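Local coordinates for stringent starvation protein A homolog (Haemophilus influenzae, PDB 3LYK) that is a glutathione S-transferase superfamily protein that probably forms an equimolar complex with the RNA polymerase holoenzyme but not with the core enzyme, at residues P56-R61 and E73-R78. Sequence-based numbering, arbitrary orientation.
Sequences PTLVDR and EYLDER
Asp60 reaches from the end of strand 57-60 to meet Arg78, on the last turn of helix 68-78, in a hydrogen-bonded salt bridge. NH2 of Arg78 lies 2.6 Å from OD2 of Asp60, approaching nearly along the C-O axis of that oxygen, with an N-H...O angle of 154°. The carboxylate and guanidinium planes are turned 32° apart, and the acid sits at the guanidinium edge through this one oxygen. The Arg78 chain runs extended from CG to NE, which carries its guanidinium across to the strand. The same NH2 also donates to OH of Tyr74, one helical turn earlier, at 2.7 Å and in a more bent bond. Beside this polar group, Leu58 sets out toward the helix, CG being anti to the backbone N (chi1 179°). It crosses the Tyr74 side chain at about a right angle, with CD2 4.1 Å from CE2 of the ring, and the same methyl lies 4.2 Å from CD2 of Leu75. This is the packing of the last helix of the thioredoxin-like GST N-terminal domain on its sheet; Met7 of the neighbouring, antiparallel strand 3-11 lies against both Leu58 and Asp60. On the dimer side, Pro89 of the second subunit packs on Arg78. A single guanidinium nitrogen thus serves a buried carboxylate and a phenol oxygen, probably favouring ionised Asp60 beside an apolar layer.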
loop_
_atom_site.group_PDB
_atom_site.type_symbol
_atom_site.label_atom_id
_atom_site.label_comp_id
_atom_site.label_asym_id
_atom_site.label_seq_id
_atom_site.Cartn_x
_atom_site.Cartn_y
_atom_site.Cartn_z
ATOM N N PRO B 56 -2.421 -4.996 12.901
ATOM C CA PRO B 56 -1.303 -4.722 13.824
ATOM C C PRO B 56 -1.002 -3.221 13.942
ATOM O O PRO B 56 -1.076 -2.494 12.946
ATOM C CB PRO B 56 -0.123 -5.439 13.154
ATOM C CG PRO B 56 -0.517 -5.472 11.700
ATOM C CD PRO B 56 -1.989 -5.707 11.692
ATOM N N THR B 57 -0.637 -2.798 15.149
ATOM C CA THR B 57 -0.100 -1.485 15.415
ATOM C C THR B 57 1.227 -1.699 16.157
ATOM O O THR B 57 1.266 -2.431 17.176
ATOM C CB THR B 57 -1.060 -0.661 16.295
ATOM O OG1 THR B 57 -2.237 -0.355 15.555
ATOM C CG2 THR B 57 -0.432 0.618 16.729
ATOM N N LEU B 58 2.311 -1.133 15.609
ATOM C CA LEU B 58 3.659 -1.267 16.163
ATOM C C LEU B 58 3.987 0.060 16.771
ATOM O O LEU B 58 3.778 1.082 16.118
ATOM C CB LEU B 58 4.700 -1.592 15.074
ATOM C CG LEU B 58 6.155 -1.743 15.543
ATOM C CD1 LEU B 58 6.221 -3.026 16.390
ATOM C CD2 LEU B 58 7.074 -1.831 14.294
ATOM N N VAL B 59 4.463 0.051 18.014
ATOM C CA VAL B 59 4.743 1.262 18.766
ATOM C C VAL B 59 6.187 1.167 19.205
ATOM O O VAL B 59 6.588 0.221 19.885
ATOM C CB VAL B 59 3.861 1.408 20.013
ATOM C CG1 VAL B 59 4.225 2.669 20.797
ATOM C CG2 VAL B 59 2.382 1.458 19.617
ATOM N N ASP B 60 6.968 2.160 18.808
ATOM C CA ASP B 60 8.349 2.233 19.231
ATOM C C ASP B 60 8.587 3.587 19.816
ATOM O O ASP B 60 8.691 4.556 19.074
ATOM C CB ASP B 60 9.292 2.061 18.058
ATOM C CG ASP B 60 10.763 1.990 18.503
ATOM O OD1 ASP B 60 11.109 2.492 19.616
ATOM O OD2 ASP B 60 11.567 1.421 17.734
ATOM N N ARG B 61 8.697 3.643 21.139
ATOM C CA ARG B 61 8.833 4.900 21.855
ATOM C C ARG B 61 7.709 5.803 21.410
ATOM O O ARG B 61 6.551 5.522 21.701
ATOM C CB ARG B 61 10.208 5.551 21.601
ATOM C CG ARG B 61 11.374 4.902 22.388
ATOM C CD ARG B 61 12.707 5.415 21.863
ATOM N NE ARG B 61 12.864 6.863 22.068
ATOM C CZ ARG B 61 13.898 7.454 22.675
ATOM N NH1 ARG B 61 13.918 8.777 22.790
ATOM N NH2 ARG B 61 14.925 6.742 23.149
ATOM N N GLU B 73 7.767 -2.849 5.613
ATOM C CA GLU B 73 8.797 -2.092 4.908
ATOM C C GLU B 73 9.620 -1.263 5.862
ATOM O O GLU B 73 10.812 -1.187 5.701
ATOM C CB GLU B 73 8.207 -1.253 3.754
ATOM C CG GLU B 73 7.838 -2.179 2.538
ATOM C CD GLU B 73 7.964 -1.471 1.150
ATOM O OE1 GLU B 73 9.024 -0.804 0.898
ATOM O OE2 GLU B 73 7.004 -1.615 0.329
ATOM N N TYR B 74 8.994 -0.654 6.864
ATOM C CA TYR B 74 9.762 -0.005 7.919
ATOM C C TYR B 74 10.813 -0.931 8.564
ATOM O O TYR B 74 11.989 -0.543 8.783
ATOM C CB TYR B 74 8.793 0.537 8.977
ATOM C CG TYR B 74 9.475 0.956 10.287
ATOM C CD1 TYR B 74 10.266 2.115 10.347
ATOM C CD2 TYR B 74 9.344 0.180 11.458
ATOM C CE1 TYR B 74 10.925 2.506 11.549
ATOM C CE2 TYR B 74 9.983 0.556 12.630
ATOM C CZ TYR B 74 10.764 1.719 12.672
ATOM O OH TYR B 74 11.376 2.103 13.837
ATOM N N LEU B 75 10.402 -2.161 8.878
ATOM C CA LEU B 75 11.339 -3.079 9.572
ATOM C C LEU B 75 12.459 -3.485 8.608
ATOM O O LEU B 75 13.631 -3.541 9.017
ATOM C CB LEU B 75 10.597 -4.319 10.082
ATOM C CG LEU B 75 9.640 -4.051 11.227
ATOM C CD1 LEU B 75 8.697 -5.243 11.516
ATOM C CD2 LEU B 75 10.390 -3.620 12.526
ATOM N N ASP B 76 12.123 -3.770 7.341
ATOM C CA ASP B 76 13.133 -4.137 6.381
ATOM C C ASP B 76 14.139 -2.997 6.141
ATOM O O ASP B 76 15.340 -3.268 5.955
ATOM C CB ASP B 76 12.513 -4.546 5.037
ATOM C CG ASP B 76 13.494 -5.310 4.152
ATOM O OD1 ASP B 76 14.055 -6.357 4.624
ATOM O OD2 ASP B 76 13.712 -4.896 2.962
ATOM N N GLU B 77 13.657 -1.745 6.111
ATOM C CA GLU B 77 14.552 -0.571 5.966
ATOM C C GLU B 77 15.365 -0.295 7.235
ATOM O O GLU B 77 16.558 -0.003 7.174
ATOM C CB GLU B 77 13.771 0.692 5.517
ATOM C CG GLU B 77 13.137 0.532 4.116
ATOM C CD GLU B 77 12.182 1.686 3.698
ATOM O OE1 GLU B 77 11.981 2.670 4.464
ATOM O OE2 GLU B 77 11.637 1.600 2.584
ATOM N N ARG B 78 14.743 -0.367 8.397
ATOM C CA ARG B 78 15.501 -0.081 9.609
ATOM C C ARG B 78 16.515 -1.199 9.970
ATOM O O ARG B 78 17.631 -0.911 10.411
ATOM C CB ARG B 78 14.577 0.126 10.778
ATOM C CG ARG B 78 15.359 0.450 12.077
ATOM C CD ARG B 78 14.438 1.050 13.097
ATOM N NE ARG B 78 15.063 1.098 14.416
ATOM C CZ ARG B 78 14.400 1.029 15.582
ATOM N NH1 ARG B 78 15.079 1.063 16.734
ATOM N NH2 ARG B 78 13.067 0.886 15.624
#